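Local coordinates for outer protein YopM (Yersinia pestis, PDB 1JL5) that acts as a leucine-rich repeat effector of the plague bacillus, probably altering host cell physiology to promote bacterial survival in host tissues, at residues Pro87-His92 with Glu108-Leu113; Ser127-Leu132 with Pro147-Ser152; Leu132-Gly137 with Phe154-Asp159. All coordinates share one frame; numbering follows the deposited sequence.

Contact 1 (Pro87-His92 with Glu108-Leu113)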
loop_
_atom_site.group_PDB
_atom_site.type_symbol
_atom_site.label_atom_id
_atom_site.label_comp_id
_atom_site.label_asym_id
_atom_site.label_seq_id
_atom_site.Cartn_x
_atom_site.Cartn_y
_atom_site.Cartn_z
ATOM N N PRO A 87 15.087 -39.146 -9.907
ATOM C CA PRO A 87 15.484 -40.538 -10.065
ATOM C C PRO A 87 16.989 -40.529 -9.868
ATOM O O PRO A 87 17.568 -39.487 -9.544
ATOM C CB PRO A 87 15.090 -40.830 -11.496
ATOM C CG PRO A 87 15.420 -39.533 -12.171
ATOM C CD PRO A 87 14.884 -38.497 -11.213
ATOM N N GLU A 88 17.626 -41.673 -10.055
ATOM C CA GLU A 88 19.064 -41.739 -9.905
ATOM C C GLU A 88 19.642 -40.677 -10.826
ATOM O O GLU A 88 19.187 -40.509 -11.952
ATOM C CB GLU A 88 19.574 -43.111 -10.316
ATOM C CG GLU A 88 21.002 -43.376 -9.890
ATOM C CD GLU A 88 21.483 -44.726 -10.363
ATOM O OE1 GLU A 88 20.681 -45.678 -10.305
ATOM O OE2 GLU A 88 22.653 -44.835 -10.786
ATOM N N LEU A 89 20.652 -39.965 -10.347
ATOM C CA LEU A 89 21.264 -38.900 -11.127
ATOM C C LEU A 89 22.334 -39.395 -12.077
ATOM O O LEU A 89 22.903 -40.466 -11.878
ATOM C CB LEU A 89 21.889 -37.879 -10.180
ATOM C CG LEU A 89 20.939 -37.262 -9.153
ATOM C CD1 LEU A 89 21.733 -36.467 -8.138
ATOM C CD2 LEU A 89 19.920 -36.386 -9.869
ATOM N N PRO A 90 22.603 -38.631 -13.146
ATOM C CA PRO A 90 23.649 -39.089 -14.058
ATOM C C PRO A 90 24.848 -39.360 -13.151
ATOM O O PRO A 90 25.107 -38.606 -12.215
ATOM C CB PRO A 90 23.837 -37.891 -14.975
ATOM C CG PRO A 90 22.419 -37.402 -15.120
ATOM C CD PRO A 90 21.910 -37.449 -13.686
ATOM N N PRO A 91 25.584 -40.450 -13.412
ATOM C CA PRO A 91 26.755 -40.882 -12.642
ATOM C C PRO A 91 27.842 -39.878 -12.263
ATOM O O PRO A 91 28.327 -39.883 -11.130
ATOM C CB PRO A 91 27.305 -42.036 -13.478
ATOM C CG PRO A 91 26.928 -41.645 -14.873
ATOM C CD PRO A 91 25.505 -41.184 -14.687
ATOM N N HIS A 92 28.238 -39.016 -13.186
ATOM C CA HIS A 92 29.310 -38.087 -12.865
ATOM C C HIS A 92 28.866 -36.646 -12.787
ATOM O O HIS A 92 29.616 -35.724 -13.106
ATOM C CB HIS A 92 30.441 -38.262 -13.876
ATOM C CG HIS A 92 30.884 -39.685 -14.014
ATOM N ND1 HIS A 92 30.373 -40.533 -14.970
ATOM C CD2 HIS A 92 31.713 -40.435 -13.248
ATOM C CE1 HIS A 92 30.865 -41.746 -14.788
ATOM N NE2 HIS A 92 31.680 -41.712 -13.748
ATOM N N GLU A 108 20.593 -40.383 -4.257
ATOM C CA GLU A 108 21.973 -40.414 -3.810
ATOM C C GLU A 108 22.760 -39.447 -4.682
ATOM O O GLU A 108 22.594 -39.417 -5.901
ATOM C CB GLU A 108 22.549 -41.818 -3.946
ATOM C CG GLU A 108 23.987 -41.920 -3.480
ATOM C CD GLU A 108 24.549 -43.307 -3.665
ATOM O OE1 GLU A 108 23.965 -44.257 -3.102
ATOM O OE2 GLU A 108 25.567 -43.447 -4.376
ATOM N N LEU A 109 23.617 -38.650 -4.062
ATOM C CA LEU A 109 24.396 -37.692 -4.821
ATOM C C LEU A 109 25.751 -38.263 -5.203
ATOM O O LEU A 109 26.422 -38.896 -4.392
ATOM C CB LEU A 109 24.563 -36.403 -4.013
ATOM C CG LEU A 109 23.239 -35.746 -3.602
ATOM C CD1 LEU A 109 23.520 -34.488 -2.797
ATOM C CD2 LEU A 109 22.419 -35.418 -4.842
ATOM N N PRO A 110 26.165 -38.056 -6.459
ATOM C CA PRO A 110 27.450 -38.554 -6.949
ATOM C C PRO A 110 28.604 -38.007 -6.121
ATOM O O PRO A 110 28.533 -36.894 -5.596
ATOM C CB PRO A 110 27.498 -38.033 -8.384
ATOM C CG PRO A 110 26.053 -37.938 -8.767
ATOM C CD PRO A 110 25.430 -37.356 -7.527
ATOM N N GLN A 111 29.668 -38.794 -6.009
ATOM C CA GLN A 111 30.846 -38.379 -5.266
ATOM C C GLN A 111 31.516 -37.269 -6.054
ATOM O O GLN A 111 32.432 -36.606 -5.573
ATOM C CB GLN A 111 31.805 -39.556 -5.112
ATOM C CG GLN A 111 31.243 -40.673 -4.268
ATOM C CD GLN A 111 31.046 -40.246 -2.836
ATOM O OE1 GLN A 111 32.014 -39.988 -2.120
ATOM N NE2 GLN A 111 29.791 -40.159 -2.406
ATOM N N SER A 112 31.045 -37.077 -7.278
ATOM C CA SER A 112 31.583 -36.054 -8.156
ATOM C C SER A 112 30.817 -34.744 -7.998
ATOM O O SER A 112 31.196 -33.722 -8.571
ATOM C CB SER A 112 31.475 -36.518 -9.601
ATOM O OG SER A 112 30.124 -36.817 -9.910
ATOM N N LEU A 113 29.737 -34.777 -7.225
ATOM C CA LEU A 113 28.930 -33.580 -7.041
ATOM C C LEU A 113 29.702 -32.470 -6.344
ATOM O O LEU A 113 30.212 -32.641 -5.236
ATOM C CB LEU A 113 27.662 -33.891 -6.244
ATOM C CG LEU A 113 26.551 -32.870 -6.512
ATOM C CD1 LEU A 113 26.084 -33.037 -7.953
ATOM C CD2 LEU A 113 25.392 -33.058 -5.546
HETATM O O HOH W 1 21.469 -40.814 -7.804
#
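Leu89 and Leu109 lie side by side and point the same way, so they meet branch against branch: CD1 of Leu89 comes to 3.5 Å from CD2 of Leu109. In both, CG stands anti to the carbonyl carbon (chi1 -57° in Leu89), which gives equivalent residues of consecutive repeats the same posture. The same CD1 of Leu89 also reaches the ring of Pro110, 3.9 Å from its CD. That ring carries the next part of the contact. Its CG lies 3.6 Å from Pro90 O and its CB 3.4 Å from Pro91 O, so proline carbons sit against two successive carbonyl oxygens. This is the packing of proline-rich loops on the convex side of a leucine-rich repeat solenoid; from there Leu89 and Leu109 both reach inward to Leu96 of strand 95-97. No direct hydrogen bond joins the two segments; instead a water accepts from Leu89 N and donates to Glu108 O, at 2.8 and 2.6 Å. Farther along, Ser112 OG sits between its own backbone N and carbonyl carbon (chi1 57°) and lies 3.1 Å from His92 C. Its hydrogen bond goes to Leu93 O, one residue beyond His92.

Contact 2 (Ser127-Leu132 with Pro147-Ser152)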
loop_
_atom_site.group_PDB
_atom_site.type_symbol
_atom_site.label_atom_id
_atom_site.label_comp_id
_atom_site.label_asym_id
_atom_site.label_seq_id
_atom_site.Cartn_x
_atom_site.Cartn_y
_atom_site.Cartn_z
ATOM N N SER A 127 21.406 -36.087 3.083
ATOM C CA SER A 127 22.305 -37.166 3.431
ATOM C C SER A 127 23.647 -36.475 3.557
ATOM O O SER A 127 23.795 -35.330 3.127
ATOM C CB SER A 127 22.343 -38.202 2.315
ATOM O OG SER A 127 21.077 -38.812 2.170
ATOM N N ASP A 128 24.620 -37.150 4.150
ATOM C CA ASP A 128 25.931 -36.554 4.289
ATOM C C ASP A 128 26.331 -36.042 2.925
ATOM O O ASP A 128 26.129 -36.707 1.914
ATOM C CB ASP A 128 26.930 -37.576 4.810
ATOM C CG ASP A 128 26.557 -38.081 6.178
ATOM O OD1 ASP A 128 25.970 -37.290 6.946
ATOM O OD2 ASP A 128 26.847 -39.254 6.490
ATOM N N LEU A 129 26.884 -34.839 2.904
ATOM C CA LEU A 129 27.273 -34.199 1.663
ATOM C C LEU A 129 28.309 -34.936 0.844
ATOM O O LEU A 129 29.170 -35.636 1.380
ATOM C CB LEU A 129 27.794 -32.792 1.949
ATOM C CG LEU A 129 26.857 -31.888 2.744
ATOM C CD1 LEU A 129 27.511 -30.524 2.905
ATOM C CD2 LEU A 129 25.511 -31.770 2.025
ATOM N N PRO A 130 28.225 -34.797 -0.484
ATOM C CA PRO A 130 29.177 -35.443 -1.381
ATOM C C PRO A 130 30.512 -34.828 -0.969
ATOM O O PRO A 130 30.592 -33.621 -0.734
ATOM C CB PRO A 130 28.715 -34.974 -2.755
ATOM C CG PRO A 130 27.251 -34.787 -2.578
ATOM C CD PRO A 130 27.165 -34.114 -1.245
ATOM N N PRO A 131 31.574 -35.638 -0.881
ATOM C CA PRO A 131 32.887 -35.128 -0.479
ATOM C C PRO A 131 33.388 -33.891 -1.213
ATOM O O PRO A 131 34.095 -33.069 -0.639
ATOM C CB PRO A 131 33.800 -36.335 -0.688
ATOM C CG PRO A 131 33.149 -37.043 -1.834
ATOM C CD PRO A 131 31.693 -36.996 -1.440
ATOM N N LEU A 132 33.020 -33.751 -2.477
ATOM C CA LEU A 132 33.482 -32.617 -3.265
ATOM C C LEU A 132 32.523 -31.433 -3.291
ATOM O O LEU A 132 32.754 -30.463 -4.013
ATOM C CB LEU A 132 33.751 -33.066 -4.701
ATOM C CG LEU A 132 34.664 -34.283 -4.873
ATOM C CD1 LEU A 132 34.833 -34.569 -6.357
ATOM C CD2 LEU A 132 36.013 -34.021 -4.221
ATOM N N PRO A 147 23.461 -32.069 7.517
ATOM C CA PRO A 147 24.412 -33.136 7.821
ATOM C C PRO A 147 25.686 -32.412 8.233
ATOM O O PRO A 147 25.792 -31.197 8.049
ATOM C CB PRO A 147 24.561 -33.848 6.482
ATOM C CG PRO A 147 24.405 -32.730 5.501
ATOM C CD PRO A 147 23.224 -31.967 6.068
ATOM N N GLU A 148 26.641 -33.136 8.799
ATOM C CA GLU A 148 27.894 -32.517 9.199
ATOM C C GLU A 148 28.431 -31.740 8.003
ATOM O O GLU A 148 28.338 -32.197 6.868
ATOM C CB GLU A 148 28.892 -33.588 9.633
ATOM C CG GLU A 148 30.273 -33.053 9.950
ATOM C CD GLU A 148 31.190 -34.127 10.493
ATOM O OE1 GLU A 148 31.379 -35.152 9.802
ATOM O OE2 GLU A 148 31.720 -33.946 11.611
ATOM N N LEU A 149 28.987 -30.563 8.257
ATOM C CA LEU A 149 29.506 -29.721 7.187
ATOM C C LEU A 149 30.990 -29.434 7.325
ATOM O O LEU A 149 31.674 -29.183 6.336
ATOM C CB LEU A 149 28.764 -28.381 7.178
ATOM C CG LEU A 149 27.236 -28.392 7.146
ATOM C CD1 LEU A 149 26.717 -26.973 7.351
ATOM C CD2 LEU A 149 26.755 -28.964 5.829
ATOM N N GLN A 150 31.483 -29.464 8.556
ATOM C CA GLN A 150 32.877 -29.145 8.822
ATOM C C GLN A 150 33.896 -29.986 8.069
ATOM O O GLN A 150 35.023 -29.545 7.865
ATOM C CB GLN A 150 33.149 -29.214 10.325
ATOM C CG GLN A 150 33.137 -30.606 10.911
ATOM C CD GLN A 150 33.343 -30.583 12.409
ATOM O OE1 GLN A 150 34.182 -29.838 12.915
ATOM N NE2 GLN A 150 32.584 -31.401 13.128
ATOM N N ASN A 151 33.515 -31.186 7.650
ATOM C CA ASN A 151 34.450 -32.034 6.925
ATOM C C ASN A 151 34.305 -31.919 5.421
ATOM O O ASN A 151 34.856 -32.719 4.667
ATOM C CB ASN A 151 34.299 -33.486 7.361
ATOM C CG ASN A 151 34.645 -33.679 8.819
ATOM O OD1 ASN A 151 35.660 -33.172 9.294
ATOM N ND2 ASN A 151 33.807 -34.415 9.537
ATOM N N SER A 152 33.558 -30.916 4.985
ATOM C CA SER A 152 33.378 -30.691 3.563
ATOM C C SER A 152 34.520 -29.787 3.130
ATOM O O SER A 152 34.398 -28.563 3.094
ATOM C CB SER A 152 32.026 -30.037 3.304
ATOM O OG SER A 152 30.991 -30.905 3.727
HETATM O O HOH W 2 26.133 -35.841 9.087
HETATM O O HOH W 3 27.806 -34.352 5.451
HETATM O O HOH W 4 31.290 -32.531 1.660
HETATM O O HOH W 5 35.112 -33.192 1.664
#
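Leu129 reaches across to Pro147, Leu149 and Ser152. CB lies 4.1 Å from Ser152 OG. CG, anti to the carbonyl carbon (chi1 -54°), comes within 3.8 Å of Pro147 CG, and the leucine crosses the proline at about a right angle. From there the branches part: CD2 stays against the same Pro147 CG, while CD1 goes to Leu149 CD2 at 3.4 Å, tighter than usual for two methyl groups, and also touches Ser152 OG. Pro147 also packs on the residues just before Leu129, its CB on Asp128 CA and its CG on Ser127 O. Polar groups are joined through water: one molecule accepts from Leu129 N and donates to Glu148 O at 2.6 Å, another donates to Asp128 OD1 and accepts from Glu148 N, and a third links Pro130 O with Ser152 OG. A fourth, held between Pro131 O and Asn151 O, lies beside the type I turn that Ser152 N closes onto Leu149 O (2.9 Å). These are loops of successive leucine-rich repeats, one leading from strand 115-117 into strand 135-137 and the other from 135-137 into 157-159; Leu129 and Leu149 both pack on Leu136 of strand 135-137.

Contact 3 (Leu132-Gly137 with Phe154-Asp159)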
loop_
_atom_site.group_PDB
_atom_site.type_symbol
_atom_site.label_atom_id
_atom_site.label_comp_id
_atom_site.label_asym_id
_atom_site.label_seq_id
_atom_site.Cartn_x
_atom_site.Cartn_y
_atom_site.Cartn_z
ATOM N N LEU A 132 33.020 -33.751 -2.477
ATOM C CA LEU A 132 33.482 -32.617 -3.265
ATOM C C LEU A 132 32.523 -31.433 -3.291
ATOM O O LEU A 132 32.754 -30.463 -4.013
ATOM C CB LEU A 132 33.751 -33.066 -4.701
ATOM C CG LEU A 132 34.664 -34.283 -4.873
ATOM C CD1 LEU A 132 34.833 -34.569 -6.357
ATOM C CD2 LEU A 132 36.013 -34.021 -4.221
ATOM N N LEU A 133 31.454 -31.496 -2.508
ATOM C CA LEU A 133 30.491 -30.412 -2.518
ATOM C C LEU A 133 31.126 -29.054 -2.242
ATOM O O LEU A 133 31.745 -28.828 -1.202
ATOM C CB LEU A 133 29.366 -30.672 -1.515
ATOM C CG LEU A 133 28.101 -29.889 -1.885
ATOM C CD1 LEU A 133 27.609 -30.374 -3.242
ATOM C CD2 LEU A 133 27.028 -30.068 -0.824
ATOM N N GLU A 134 30.971 -28.156 -3.202
ATOM C CA GLU A 134 31.496 -26.807 -3.107
ATOM C C GLU A 134 30.351 -25.847 -2.830
ATOM O O GLU A 134 30.505 -24.856 -2.113
ATOM C CB GLU A 134 32.172 -26.419 -4.418
ATOM C CG GLU A 134 33.509 -27.089 -4.648
ATOM C CD GLU A 134 34.022 -26.870 -6.052
ATOM O OE1 GLU A 134 33.548 -25.925 -6.717
ATOM O OE2 GLU A 134 34.903 -27.639 -6.489
ATOM N N TYR A 135 29.199 -26.152 -3.408
ATOM C CA TYR A 135 28.027 -25.315 -3.244
ATOM C C TYR A 135 26.858 -26.137 -2.731
ATOM O O TYR A 135 26.434 -27.107 -3.362
ATOM C CB TYR A 135 27.670 -24.669 -4.583
ATOM C CG TYR A 135 26.594 -23.608 -4.513
ATOM C CD1 TYR A 135 25.319 -23.906 -4.037
ATOM C CD2 TYR A 135 26.848 -22.308 -4.945
ATOM C CE1 TYR A 135 24.320 -22.935 -3.993
ATOM C CE2 TYR A 135 25.857 -21.329 -4.907
ATOM C CZ TYR A 135 24.597 -21.651 -4.430
ATOM O OH TYR A 135 23.614 -20.689 -4.388
ATOM N N LEU A 136 26.352 -25.754 -1.567
ATOM C CA LEU A 136 25.215 -26.428 -0.973
ATOM C C LEU A 136 24.051 -25.448 -0.966
ATOM O O LEU A 136 23.894 -24.659 -0.034
ATOM C CB LEU A 136 25.526 -26.869 0.454
ATOM C CG LEU A 136 24.362 -27.537 1.189
ATOM C CD1 LEU A 136 23.927 -28.781 0.438
ATOM C CD2 LEU A 136 24.781 -27.883 2.602
ATOM N N GLY A 137 23.251 -25.492 -2.025
ATOM C CA GLY A 137 22.104 -24.613 -2.133
ATOM C C GLY A 137 20.846 -25.377 -1.792
ATOM O O GLY A 137 20.292 -26.082 -2.636
ATOM N N PHE A 154 35.641 -28.838 0.505
ATOM C CA PHE A 154 35.453 -27.922 -0.608
ATOM C C PHE A 154 34.166 -27.121 -0.513
ATOM O O PHE A 154 33.837 -26.367 -1.423
ATOM C CB PHE A 154 35.478 -28.713 -1.914
ATOM C CG PHE A 154 36.643 -29.649 -2.019
ATOM C CD1 PHE A 154 37.923 -29.163 -2.270
ATOM C CD2 PHE A 154 36.473 -31.013 -1.809
ATOM C CE1 PHE A 154 39.015 -30.021 -2.308
ATOM C CE2 PHE A 154 37.560 -31.880 -1.845
ATOM C CZ PHE A 154 38.833 -31.383 -2.094
ATOM N N LEU A 155 33.436 -27.295 0.582
ATOM C CA LEU A 155 32.186 -26.573 0.768
ATOM C C LEU A 155 32.490 -25.095 0.930
ATOM O O LEU A 155 32.943 -24.662 1.990
ATOM C CB LEU A 155 31.454 -27.069 2.012
ATOM C CG LEU A 155 30.017 -27.551 1.805
ATOM C CD1 LEU A 155 29.306 -27.570 3.140
ATOM C CD2 LEU A 155 29.293 -26.655 0.820
ATOM N N LYS A 156 32.240 -24.323 -0.119
ATOM C CA LYS A 156 32.498 -22.891 -0.092
ATOM C C LYS A 156 31.224 -22.098 0.178
ATOM O O LYS A 156 31.232 -21.122 0.926
ATOM C CB LYS A 156 33.099 -22.441 -1.426
ATOM C CG LYS A 156 34.412 -23.116 -1.790
ATOM C CD LYS A 156 34.815 -22.790 -3.224
ATOM C CE LYS A 156 36.014 -23.631 -3.675
ATOM N NZ LYS A 156 35.863 -25.084 -3.341
ATOM N N ILE A 157 30.128 -22.519 -0.439
ATOM C CA ILE A 157 28.862 -21.832 -0.264
ATOM C C ILE A 157 27.799 -22.742 0.330
ATOM O O ILE A 157 27.503 -23.805 -0.206
ATOM C CB ILE A 157 28.317 -21.277 -1.606
ATOM C CG1 ILE A 157 29.245 -20.195 -2.156
ATOM C CG2 ILE A 157 26.928 -20.693 -1.401
ATOM C CD1 ILE A 157 30.464 -20.729 -2.825
ATOM N N ILE A 158 27.243 -22.320 1.457
ATOM C CA ILE A 158 26.179 -23.060 2.103
ATOM C C ILE A 158 25.001 -22.111 2.148
ATOM O O ILE A 158 25.056 -21.063 2.794
ATOM C CB ILE A 158 26.504 -23.464 3.562
ATOM C CG1 ILE A 158 27.461 -24.656 3.600
ATOM C CG2 ILE A 158 25.217 -23.845 4.288
ATOM C CD1 ILE A 158 28.767 -24.401 2.929
ATOM N N ASP A 159 23.946 -22.464 1.434
ATOM C CA ASP A 159 22.750 -21.656 1.441
ATOM C C ASP A 159 21.651 -22.549 1.972
ATOM O O ASP A 159 21.094 -23.361 1.240
ATOM C CB ASP A 159 22.390 -21.187 0.038
ATOM C CG ASP A 159 21.167 -20.300 0.030
ATOM O OD1 ASP A 159 20.548 -20.132 1.106
ATOM O OD2 ASP A 159 20.824 -19.772 -1.043
HETATM O O HOH W 6 33.314 -30.413 0.201
#
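Leu136 is gripped by Ile157 and Asp159 through two backbone bonds: its N donates to Ile157 O and its O accepts from Asp159 N, both 2.6 Å and nearly straight. Two residues earlier, Glu134 O takes two donors, Ile157 N almost head-on to the carbonyl and Lys156 N at 2.7 Å with a C=O...N angle of 132°. This is parallel beta pairing, Tyr135 beside Ile157, Leu136 beside Ile158 and Gly137 beside Asp159, with strand axes 4.7 Å apart and directions 7° from each other.

On the face bearing Tyr135 and Ile157, the tyrosine CG stands anti to the backbone N (chi1 -171°), and the ring has Gly137 CA at its edge, in plane, and Ile157 CG2 over one face in a CH-pi contact, 3.9 Å from the centroid and offset toward the rim. On the face bearing Leu136 and Ile158, both buried, Leu136 CB meets CD2 of Leu155, from just before the strand, at 3.8 Å.

At the strand entrance Leu132 and Phe154 lie side by side, CD2 to CE2 at 3.6 Å, and a water donates to Leu133 O while accepting from Phe154 N. Glu134 and Lys156 also run alongside each other, though their charges stop 4.2 Å apart from Glu134 OE2 to Lys156 NZ. The ammonium instead donates to Phe154 O within its own segment, the lysine chain bending at chi4. Asp159 OD1 accepts from Asp161 N, tying the aspartate to the chain just after the strand.

The solenoid continues on both sides of this pair: strand 115-117 bonds to the backbone of Tyr135 and Gly137 and lends Leu116 to pack on Leu133 and Leu136, while Phe177, Ile178 and Ala179 of strand 177-179 touch Ile157, Ile158 and Asp159 respectively.

In the fold
Contact 1 closes before the other two open, and the segments of contacts 2 and 3 interleave along the chain. Contacts 1 and 2 join loops on the convex side of the solenoid, their centres about 15 Å apart; contact 3 joins strands 135-137 and 157-159, into which the loops of contact 2 lead. Contact 1 meets contact 2 where Leu109 CB packs on Pro130 CG at 3.4 Å. Contacts 2 and 3 are closer, about 9 Å between centres, and share Leu132. They touch directly, with Leu129 CD1 3.5 Å from Leu155 CD1 and Leu149 CD2 3.9 Å from Leu136 CD2. All three lie away from the calcium-binding residues, although a calcium ion is about 12 Å from the Asp159 side chain.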